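Local coordinates for clavulanic acid biosynthesis oligopeptide binding protein 2 (Streptomyces clavuligerus, PDB 2WOL) that probably binds peptide ligands as an extracellular solute-binding protein of family 5, in the biosynthetic pathway of the beta-lactamase inhibitor clavulanic acid, at residues S181-D184 / H185-A188; D289-L292 / R293-D297. One frame throughout, in Å; residues are numbered along the deposited sequence.

Interaction 1 (181-188) and interaction 2 (289-297) are both local contacts at short helices, and they lie far apart: their centres are 37 Å from each other and their nearest atoms about 22 Å, so neither touches the other. Interaction 1 sits about 14 Å from the centre of the chain, where helix 183-186 packs on strand 98-102 and helix 140-144. Interaction 2 lies further out, about 27 Å from that centre, where helix 290-293 leads through a turn to strand 296-297 of the mixed sheet that includes strand 523-534. A glycerol, probably from the crystallisation liquor, rests about 6 Å from the side chain of A188.

Interaction 1: residues S181-D184 / H185-A188; sequences SDFD and HLMA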
loop_
_atom_site.group_PDB
_atom_site.type_symbol
_atom_site.label_atom_id
_atom_site.label_comp_id
_atom_site.label_asym_id
_atom_site.label_seq_id
_atom_site.Cartn_x
_atom_site.Cartn_y
_atom_site.Cartn_z
ATOM N N SER A 181 -10.590 12.365 9.065
ATOM C CA SER A 181 -11.676 11.940 8.181
ATOM C C SER A 181 -11.635 10.447 7.834
ATOM O O SER A 181 -12.673 9.834 7.588
ATOM C CB SER A 181 -11.666 12.768 6.886
ATOM O OG SER A 181 -10.425 12.652 6.207
ATOM N N ASP A 182 -10.434 9.870 7.834
ATOM C CA ASP A 182 -10.221 8.524 7.296
ATOM C C ASP A 182 -10.146 7.410 8.347
ATOM O O ASP A 182 -9.568 6.350 8.091
ATOM C CB ASP A 182 -8.966 8.510 6.408
ATOM C CG ASP A 182 -9.077 9.448 5.210
ATOM O OD1 ASP A 182 -10.186 9.959 4.927
ATOM O OD2 ASP A 182 -8.044 9.667 4.548
ATOM N N PHE A 183 -10.749 7.626 9.515
ATOM C CA PHE A 183 -10.569 6.674 10.615
ATOM C C PHE A 183 -11.098 5.254 10.347
ATOM O O PHE A 183 -10.502 4.274 10.807
ATOM C CB PHE A 183 -11.113 7.230 11.934
ATOM C CG PHE A 183 -10.535 6.566 13.153
ATOM C CD1 PHE A 183 -9.233 6.854 13.569
ATOM C CD2 PHE A 183 -11.284 5.650 13.882
ATOM C CE1 PHE A 183 -8.689 6.240 14.683
ATOM C CE2 PHE A 183 -10.750 5.037 15.012
ATOM C CZ PHE A 183 -9.454 5.332 15.411
ATOM N N ASP A 184 -12.198 5.131 9.598
ATOM C CA ASP A 184 -12.714 3.804 9.237
ATOM C C ASP A 184 -11.642 2.966 8.521
ATOM O O ASP A 184 -11.613 1.739 8.638
ATOM C CB ASP A 184 -13.944 3.907 8.326
ATOM C CG ASP A 184 -15.262 4.044 9.090
ATOM O OD1 ASP A 184 -15.309 3.839 10.329
ATOM O OD2 ASP A 184 -16.274 4.339 8.420
ATOM N N HIS A 185 -10.777 3.641 7.765
ATOM C CA HIS A 185 -9.681 2.974 7.062
ATOM C C HIS A 185 -8.671 2.389 8.032
ATOM O O HIS A 185 -8.200 1.266 7.844
ATOM C CB HIS A 185 -8.985 3.930 6.098
ATOM C CG HIS A 185 -9.816 4.285 4.909
ATOM N ND1 HIS A 185 -9.791 3.555 3.741
ATOM C CD2 HIS A 185 -10.709 5.283 4.713
ATOM C CE1 HIS A 185 -10.626 4.095 2.871
ATOM N NE2 HIS A 185 -11.195 5.145 3.435
ATOM N N LEU A 186 -8.354 3.147 9.080
ATOM C CA LEU A 186 -7.440 2.663 10.109
ATOM C C LEU A 186 -8.029 1.467 10.845
ATOM O O LEU A 186 -7.302 0.554 11.232
ATOM C CB LEU A 186 -7.065 3.780 11.085
ATOM C CG LEU A 186 -6.419 5.043 10.499
ATOM C CD1 LEU A 186 -5.929 5.938 11.625
ATOM C CD2 LEU A 186 -5.276 4.743 9.514
ATOM N N MET A 187 -9.351 1.462 11.001
ATOM C CA MET A 187 -10.035 0.363 11.672
ATOM C C MET A 187 -10.189 -0.868 10.783
ATOM O O MET A 187 -10.669 -1.903 11.240
ATOM C CB MET A 187 -11.391 0.823 12.214
ATOM C CG MET A 187 -11.299 1.819 13.367
ATOM S SD MET A 187 -10.374 1.204 14.796
ATOM C CE MET A 187 -8.728 1.853 14.522
ATOM N N ALA A 188 -9.780 -0.744 9.519
ATOM C CA ALA A 188 -9.829 -1.845 8.558
ATOM C C ALA A 188 -8.475 -2.538 8.410
ATOM O O ALA A 188 -8.347 -3.509 7.659
ATOM C CB ALA A 188 -10.325 -1.340 7.197
#
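F183 in the short helix 183-186 and M187, four residues on and just past it, form a Met-aromatic contact in which the thioether chain runs obliquely past the phenyl ring. M187 SD is 4.8 Å from the ring centroid of F183, and the line to it is tilted 50° from the ring normal, so the sulfur is neither squarely over the ring nor in its plane. The carbons come closer: M187 CG lies 3.7 Å from F183 CE2, and the methyl CE lies 3.7 Å from F183 CZ. Bends at chi2 (-58°) and chi3 (95°) fold the methionine back so that CG, SD and CE all follow the same side of the ring.

L186 approaches a different part of that ring. Its side chain crosses F183 at about a right angle and puts CD1 3.9 Å from F183 CD1, while M187 stays at the CD2, CE2 and CZ side. F183 is thus gripped by two neighbours of the next turn; beyond the segments it meets the rings of W99 and F174, and L140 of helix 140-144 touches F183, L186 and M187. The backbone holds the spacing, with M187 N donating to F183 O at 3.0 Å.

D182 occupies the N-cap position without a side-chain capping bond; its OD1 accepts from S181 OG at 3.0 Å. Beyond the segments, D182 OD2 bonds T459 OG1, while D184 OD1 is held by Y101 OH and G90 N, and H185 ND1 by Y70 OH. At the first turn, H185 N donates to D182 O, and D182 O also lies near the plane of the imidazole, at its edge, 3.7 Å from H185 CD2.

Interaction 2: residues D289-L292 / R293-D297; sequences DEVL and RSHTD
L292 O is gripped by two donors, H295 N at 3.0 Å and T296 OG1 at 2.9 Å, which arrive from opposite faces of its carbonyl plane. The hydroxyl reaches it because T296 OG1 is anti to its own carbonyl carbon (chi1 -55°), at the start of strand 296-297. One residue earlier, V291 O takes both its bonds from S294: an unusually short one from OG at 2.5 Å, in the carbonyl plane and on a lone pair, and a weak one from N. The same S294 OG sits 3.8 Å above the H295 ring, over its centre, and also bonds G14 N.

H295 and V291 lie side by side, pointing the same way, with V291 CG1 3.9 Å from H295 NE2; that nitrogen bonds T12 O. At the front of the weakly bonded helix, D289 is the N-cap: its OD1 takes L292 N at 3.0 Å through the anti lone pair, and its carbonyl oxygen takes R293 N at 2.8 Å. R293 turns its guanidinium to T287 O and to the ring of W17 in a cation-pi contact. R293 NE is 4.9 Å from E290 OE1, opposite charges near each other but not in contact.

T296 N to R293 O closes the type I turn 293-296, while the hydroxyls of S294 and T296 give the last carbonyls of the helix extra donors where the chain leaves it for the strand.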
loop_
_atom_site.group_PDB
_atom_site.type_symbol
_atom_site.label_atom_id
_atom_site.label_comp_id
_atom_site.label_asym_id
_atom_site.label_seq_id
_atom_site.Cartn_x
_atom_site.Cartn_y
_atom_site.Cartn_z
ATOM N N ASP A 289 0.320 -15.401 -26.170
ATOM C CA ASP A 289 -0.513 -16.577 -26.415
ATOM C C ASP A 289 -1.980 -16.250 -26.151
ATOM O O ASP A 289 -2.326 -15.765 -25.073
ATOM C CB ASP A 289 -0.063 -17.745 -25.535
ATOM C CG ASP A 289 -0.789 -19.034 -25.863
ATOM O OD1 ASP A 289 -1.735 -19.391 -25.127
ATOM O OD2 ASP A 289 -0.423 -19.685 -26.866
ATOM N N GLU A 290 -2.834 -16.526 -27.134
ATOM C CA GLU A 290 -4.250 -16.160 -27.060
ATOM C C GLU A 290 -4.983 -16.857 -25.909
ATOM O O GLU A 290 -5.830 -16.250 -25.253
ATOM C CB GLU A 290 -4.948 -16.417 -28.406
ATOM C CG GLU A 290 -6.338 -15.778 -28.564
ATOM C CD GLU A 290 -6.332 -14.245 -28.660
ATOM O OE1 GLU A 290 -5.264 -13.634 -28.909
ATOM O OE2 GLU A 290 -7.418 -13.648 -28.492
ATOM N N VAL A 291 -4.649 -18.121 -25.664
ATOM C CA VAL A 291 -5.227 -18.856 -24.539
ATOM C C VAL A 291 -4.735 -18.276 -23.205
ATOM O O VAL A 291 -5.537 -18.014 -22.309
ATOM C CB VAL A 291 -4.954 -20.379 -24.628
ATOM C CG1 VAL A 291 -5.461 -21.092 -23.384
ATOM C CG2 VAL A 291 -5.614 -20.969 -25.874
ATOM N N LEU A 292 -3.428 -18.057 -23.089
ATOM C CA LEU A 292 -2.854 -17.486 -21.866
ATOM C C LEU A 292 -3.337 -16.059 -21.563
ATOM O O LEU A 292 -3.548 -15.709 -20.399
ATOM C CB LEU A 292 -1.322 -17.557 -21.896
ATOM C CG LEU A 292 -0.686 -18.955 -21.840
ATOM C CD1 LEU A 292 0.830 -18.838 -21.791
ATOM C CD2 LEU A 292 -1.195 -19.787 -20.664
ATOM N N ARG A 293 -3.525 -15.252 -22.606
ATOM C CA ARG A 293 -4.077 -13.901 -22.463
ATOM C C ARG A 293 -5.431 -13.912 -21.759
ATOM O O ARG A 293 -5.740 -13.014 -20.974
ATOM C CB ARG A 293 -4.242 -13.233 -23.827
ATOM C CG ARG A 293 -2.979 -12.641 -24.404
ATOM C CD ARG A 293 -3.294 -11.853 -25.669
ATOM N NE ARG A 293 -3.945 -10.580 -25.369
ATOM C CZ ARG A 293 -3.298 -9.468 -25.031
ATOM N NH1 ARG A 293 -1.970 -9.463 -24.950
ATOM N NH2 ARG A 293 -3.973 -8.356 -24.773
ATOM N N SER A 294 -6.231 -14.937 -22.049
ATOM C CA SER A 294 -7.571 -15.059 -21.490
ATOM C C SER A 294 -7.555 -15.355 -19.985
ATOM O O SER A 294 -8.585 -15.236 -19.318
ATOM C CB SER A 294 -8.378 -16.114 -22.255
ATOM O OG SER A 294 -7.974 -17.428 -21.920
ATOM N N HIS A 295 -6.382 -15.729 -19.472
ATOM C CA HIS A 295 -6.188 -16.036 -18.052
ATOM C C HIS A 295 -5.431 -14.927 -17.318
ATOM O O HIS A 295 -4.987 -15.124 -16.187
ATOM C CB HIS A 295 -5.405 -17.348 -17.887
ATOM C CG HIS A 295 -6.043 -18.533 -18.544
ATOM N ND1 HIS A 295 -7.254 -19.045 -18.139
ATOM C CD2 HIS A 295 -5.623 -19.320 -19.562
ATOM C CE1 HIS A 295 -7.560 -20.092 -18.885
ATOM N NE2 HIS A 295 -6.587 -20.280 -19.757
ATOM N N THR A 296 -5.295 -13.764 -17.951
ATOM C CA THR A 296 -4.440 -12.702 -17.427
ATOM C C THR A 296 -5.191 -11.386 -17.204
ATOM O O THR A 296 -6.014 -10.979 -18.027
ATOM C CB THR A 296 -3.228 -12.471 -18.364
ATOM O OG1 THR A 296 -2.546 -13.714 -18.554
ATOM C CG2 THR A 296 -2.255 -11.473 -17.769
ATOM N N ASP A 297 -4.896 -10.746 -16.072
ATOM C CA ASP A 297 -5.397 -9.416 -15.733
ATOM C C ASP A 297 -4.231 -8.443 -15.640
ATOM O O ASP A 297 -3.157 -8.801 -15.160
ATOM C CB ASP A 297 -6.149 -9.463 -14.401
ATOM C CG ASP A 297 -7.387 -10.332 -14.470
ATOM O OD1 ASP A 297 -8.206 -10.118 -15.385
ATOM O OD2 ASP A 297 -7.546 -11.228 -13.615
#